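Fiber protein (PDB 3CNC) forms the trimeric knob at the tip of the viral fiber, which probably attaches species B adenovirus 16 to its receptor CD46. Local coordinates at residues Thr79-Asn84 / Cys156-Thr161; Thr54-Lys59 / Asn65-Leu70. One frame throughout, in Å; residues are numbered along the deposited sequence.

Overall arrangement
Contact 2 comes first along the chain and contact 1 follows it, both within the knob domain, a sandwich of two antiparallel sheets. In contact 2, strands 51-60 and 63-72 pair as a hairpin. Contact 1 belongs to the other sheet: the loop between strands 63-72 and 85-94 meets the end of strand 151-159, at one edge of that sheet within the chain. The centre of contact 2 lies about 8 Å, and that of contact 1 about 18 Å, from the chain centre. The contact centres are 22 Å apart, and nearest atoms stay about 6 Å from one another. Contact 2 lies in the sheet facing a neighbouring subunit, while contact 1 ties a peripheral loop to a strand end.

Contact 1 of 2, residues Thr79-Asn84 / Cys156-Thr161; sequences TLFKNN and CYYKST
The rings of F81 and Y158 meet in a T-shaped stack, in which the edge of the phenylalanine ring points at the face of the tyrosine ring. The planes stand at 81° to each other with the two ring centroids 4.6 Å apart. CD1 and CE1 of F81 do the touching: CD1 sits over the centre of the tyrosine ring, 3.3 Å above its plane, while F81 CE1 lies 3.4 Å from Y158 CG. Y158 is brought to the loop by a first torsion of 171°, which sets CG anti to the backbone N. In F81, by contrast, CG lies beside the backbone N, anti to the carbonyl carbon (chi1 -76°), and the two side chains pass in opposite directions.

Everything tight in this contact is concentrated in that pair, both members of which are buried. It packs the loop leading from strand 63-72 to strand 85-94 against the end of strand 151-159, at one edge of a sheet of the fiber-knob sandwich; F81 also packs on L206 and on L193 of strand 185-194 in the same sheet. The backbones stay well apart, the nearest CA atoms, of F81 and S160, being 9.2 Å from each other. The looser side of the contact is the rest of the loop, where K82 and N83 are exposed to solvent. There the bend is tied internally by K82 N to T79 O, 2.9 Å, and by N83 ND2, which reaches L80 O at 3.2 Å from above the carbonyl plane.

The phenol of Y158 is hydrogen-bonded to E200, which shares a backbone hydrogen bond with F81. Across the two segments themselves no hydrogen bond forms: ring packing holds the loop to the strand end directly, and hydrogen bonds link them indirectly, through E200.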
# COMPACT_ATOMS: atom_id res chain seq x y z
N THR A 79 -0.51 20.73 20.40
CA THR A 79 0.69 21.31 20.98
C THR A 79 1.79 20.25 21.00
O THR A 79 2.98 20.57 21.01
CB THR A 79 0.43 21.78 22.41
OG1 THR A 79 -0.49 22.87 22.38
CG2 THR A 79 1.72 22.23 23.07
N LEU A 80 1.36 18.99 20.98
CA LEU A 80 2.28 17.86 21.01
C LEU A 80 3.54 18.02 20.18
O LEU A 80 4.60 17.53 20.57
CB LEU A 80 1.56 16.59 20.58
CG LEU A 80 0.58 15.98 21.58
CD1 LEU A 80 -0.25 14.92 20.89
CD2 LEU A 80 1.35 15.39 22.77
N PHE A 81 3.44 18.69 19.04
CA PHE A 81 4.60 18.84 18.17
C PHE A 81 5.50 20.05 18.41
O PHE A 81 6.19 20.51 17.51
CB PHE A 81 4.16 18.78 16.71
CG PHE A 81 3.84 17.38 16.23
CD1 PHE A 81 3.41 17.16 14.93
CD2 PHE A 81 4.00 16.28 17.07
CE1 PHE A 81 3.13 15.87 14.48
CE2 PHE A 81 3.73 14.99 16.63
CZ PHE A 81 3.29 14.78 15.33
N LYS A 82 5.49 20.55 19.64
CA LYS A 82 6.37 21.65 20.00
C LYS A 82 7.58 20.97 20.63
O LYS A 82 8.51 21.63 21.10
CB LYS A 82 5.70 22.59 21.00
CG LYS A 82 4.45 23.25 20.45
CD LYS A 82 4.30 24.69 20.92
CE LYS A 82 4.14 24.81 22.43
NZ LYS A 82 3.87 26.22 22.85
N ASN A 83 7.55 19.64 20.62
CA ASN A 83 8.63 18.79 21.14
C ASN A 83 9.22 18.05 19.94
O ASN A 83 8.54 17.88 18.93
CB ASN A 83 8.09 17.78 22.14
CG ASN A 83 7.30 18.43 23.26
OD1 ASN A 83 7.83 19.22 24.03
ND2 ASN A 83 6.02 18.09 23.35
N ASN A 84 10.46 17.60 20.05
CA ASN A 84 11.10 16.89 18.94
C ASN A 84 10.97 15.37 19.01
O ASN A 84 11.33 14.67 18.06
CB ASN A 84 12.58 17.26 18.86
CG ASN A 84 13.39 16.68 20.01
OD1 ASN A 84 14.57 16.37 19.85
ND2 ASN A 84 12.75 16.52 21.17
N CYS A 156 4.33 7.60 7.56
CA CYS A 156 3.46 8.66 7.04
C CYS A 156 4.12 9.99 7.38
O CYS A 156 5.30 10.01 7.77
CB CYS A 156 2.02 8.56 7.60
SG CYS A 156 1.77 8.77 9.35
N TYR A 157 3.41 11.11 7.24
CA TYR A 157 4.06 12.39 7.50
C TYR A 157 3.26 13.50 8.15
O TYR A 157 2.03 13.49 8.18
CB TYR A 157 4.64 12.96 6.19
CG TYR A 157 5.60 12.03 5.51
CD1 TYR A 157 5.15 10.94 4.78
CD2 TYR A 157 6.97 12.20 5.68
CE1 TYR A 157 6.05 10.02 4.23
CE2 TYR A 157 7.87 11.29 5.14
CZ TYR A 157 7.41 10.20 4.42
OH TYR A 157 8.31 9.29 3.90
N TYR A 158 4.00 14.46 8.68
CA TYR A 158 3.42 15.64 9.29
C TYR A 158 4.02 16.82 8.54
O TYR A 158 5.24 16.92 8.41
CB TYR A 158 3.79 15.75 10.76
CG TYR A 158 3.36 17.07 11.35
CD1 TYR A 158 2.01 17.34 11.58
CD2 TYR A 158 4.29 18.07 11.61
CE1 TYR A 158 1.60 18.58 12.06
CE2 TYR A 158 3.89 19.31 12.09
CZ TYR A 158 2.55 19.55 12.31
OH TYR A 158 2.16 20.77 12.79
N LYS A 159 3.16 17.69 8.02
CA LYS A 159 3.62 18.87 7.28
C LYS A 159 3.57 20.07 8.22
O LYS A 159 2.48 20.49 8.64
CB LYS A 159 2.72 19.12 6.07
CG LYS A 159 3.21 20.23 5.14
CD LYS A 159 2.14 20.54 4.09
CE LYS A 159 2.56 21.68 3.18
NZ LYS A 159 1.39 22.19 2.40
N SER A 160 4.73 20.62 8.56
CA SER A 160 4.77 21.76 9.48
C SER A 160 4.34 23.07 8.83
O SER A 160 4.20 23.16 7.60
CB SER A 160 6.17 21.94 10.07
OG SER A 160 7.03 22.58 9.16
N THR A 161 4.15 24.08 9.67
CA THR A 161 3.72 25.39 9.21
C THR A 161 4.58 25.98 8.10
O THR A 161 4.06 26.59 7.17
CB THR A 161 3.65 26.39 10.40
OG1 THR A 161 2.70 25.92 11.35
CG2 THR A 161 3.23 27.77 9.92

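Contact 2 of 2, residues Thr54-Lys59 / Asn65-Leu70; sequences TLVLVK and NGYITL
Strands 54-59 and 65-70 run antiparallel, their axes 4.6 Å apart at 179°, and six backbone hydrogen bonds join the hydrogen-bonded pairs T54-T69, V56-Y67 and V58-N65. T54 N bonds T69 O at 2.8 Å. Between these pairs CA-H groups also point at carbonyls, as where I68 CA lies 3.2 Å from T54 O.

Side chains alternate between the faces. On one, the T54 and T69 side chains run alongside each other in the same direction, T54 CB touching T69 CG2 at 3.3 Å. The Y67 ring leans across V56, whose CG2 comes to 3.6 Å from Y67 CD2, and T54 CG2 approaches the ring edge. This hairpin of strands 51-60 and 63-72 lies inside one sheet of the knob sandwich, between strands 29-31 and 211-216, and this face looks onto another subunit of the trimer: V56 and Y67 pack on I216 there, and the Y67 hydroxyl is hydrogen-bonded to that of Y137 of the same neighbouring subunit. N65, on the same face, packs on N65 of the third subunit, which places this end of the hairpin near the meeting of the three chains. On the opposite face L55 sends CD1 to 3.7 Å from I68 CB, its CG placed anti to the backbone N (chi1 177°). Both residues turn into the interior of the sandwich, L55 against M187 and I68 against F189 and W191 of strand 185-194.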
# COMPACT_ATOMS: atom_id res chain seq x y z
N THR A 54 -9.75 8.94 11.66
CA THR A 54 -10.39 8.44 10.45
C THR A 54 -9.79 7.07 10.18
O THR A 54 -8.58 6.92 10.01
CB THR A 54 -10.13 9.34 9.24
OG1 THR A 54 -10.66 10.64 9.50
CG2 THR A 54 -10.81 8.78 8.00
N LEU A 55 -10.63 6.05 10.17
CA LEU A 55 -10.14 4.71 9.94
C LEU A 55 -11.10 4.00 9.00
O LEU A 55 -12.30 3.98 9.24
CB LEU A 55 -10.05 3.93 11.26
CG LEU A 55 -9.62 2.46 11.15
CD1 LEU A 55 -8.15 2.39 10.79
CD2 LEU A 55 -9.89 1.72 12.47
N VAL A 56 -10.57 3.45 7.92
CA VAL A 56 -11.39 2.72 6.97
C VAL A 56 -10.86 1.30 6.81
O VAL A 56 -9.69 1.10 6.47
CB VAL A 56 -11.39 3.38 5.60
CG1 VAL A 56 -12.57 2.87 4.78
CG2 VAL A 56 -11.42 4.90 5.76
N LEU A 57 -11.72 0.32 7.08
CA LEU A 57 -11.34 -1.08 6.92
C LEU A 57 -12.22 -1.65 5.80
O LEU A 57 -13.44 -1.58 5.88
CB LEU A 57 -11.59 -1.85 8.23
CG LEU A 57 -10.81 -1.32 9.45
CD1 LEU A 57 -11.14 -2.16 10.68
CD2 LEU A 57 -9.33 -1.34 9.16
N VAL A 58 -11.59 -2.19 4.76
CA VAL A 58 -12.35 -2.75 3.65
C VAL A 58 -12.05 -4.23 3.34
O VAL A 58 -10.90 -4.60 3.11
CB VAL A 58 -12.11 -1.95 2.36
CG1 VAL A 58 -13.02 -2.46 1.26
CG2 VAL A 58 -12.32 -0.47 2.62
N LYS A 59 -13.09 -5.06 3.33
CA LYS A 59 -12.94 -6.47 3.01
C LYS A 59 -12.52 -6.63 1.56
O LYS A 59 -13.24 -6.24 0.64
CB LYS A 59 -14.25 -7.23 3.21
CG LYS A 59 -14.64 -7.48 4.63
CD LYS A 59 -15.91 -8.32 4.68
CE LYS A 59 -16.25 -8.70 6.11
NZ LYS A 59 -17.46 -9.56 6.16
N ASN A 65 -8.16 -4.09 3.53
CA ASN A 65 -7.36 -2.96 3.06
C ASN A 65 -7.68 -1.83 4.04
O ASN A 65 -8.84 -1.41 4.16
CB ASN A 65 -7.77 -2.54 1.65
CG ASN A 65 -7.10 -3.37 0.58
OD1 ASN A 65 -7.39 -3.21 -0.60
ND2 ASN A 65 -6.19 -4.26 0.98
N GLY A 66 -6.67 -1.35 4.76
CA GLY A 66 -6.90 -0.29 5.74
C GLY A 66 -6.39 1.09 5.40
O GLY A 66 -5.38 1.24 4.70
N TYR A 67 -7.08 2.10 5.92
CA TYR A 67 -6.74 3.51 5.72
C TYR A 67 -6.89 4.22 7.06
O TYR A 67 -7.93 4.13 7.70
CB TYR A 67 -7.71 4.13 4.70
CG TYR A 67 -7.55 5.62 4.49
CD1 TYR A 67 -6.80 6.12 3.43
CD2 TYR A 67 -8.21 6.54 5.32
CE1 TYR A 67 -6.70 7.49 3.18
CE2 TYR A 67 -8.11 7.93 5.09
CZ TYR A 67 -7.37 8.39 4.02
OH TYR A 67 -7.31 9.73 3.76
N ILE A 68 -5.87 4.94 7.49
CA ILE A 68 -5.96 5.62 8.78
C ILE A 68 -5.26 6.96 8.80
O ILE A 68 -4.16 7.12 8.26
CB ILE A 68 -5.39 4.75 9.94
CG1 ILE A 68 -5.68 5.41 11.29
CG2 ILE A 68 -3.87 4.55 9.75
CD1 ILE A 68 -5.51 4.48 12.49
N THR A 69 -5.92 7.91 9.47
CA THR A 69 -5.41 9.25 9.61
C THR A 69 -5.90 9.91 10.91
O THR A 69 -7.01 9.64 11.39
CB THR A 69 -5.83 10.12 8.39
OG1 THR A 69 -4.89 11.17 8.22
CG2 THR A 69 -7.22 10.70 8.60
N LEU A 70 -5.06 10.78 11.47
CA LEU A 70 -5.37 11.50 12.70
C LEU A 70 -5.41 13.03 12.53
O LEU A 70 -4.56 13.60 11.84
CB LEU A 70 -4.32 11.20 13.76
CG LEU A 70 -4.63 10.33 14.97
CD1 LEU A 70 -3.46 10.49 15.92
CD2 LEU A 70 -5.93 10.76 15.67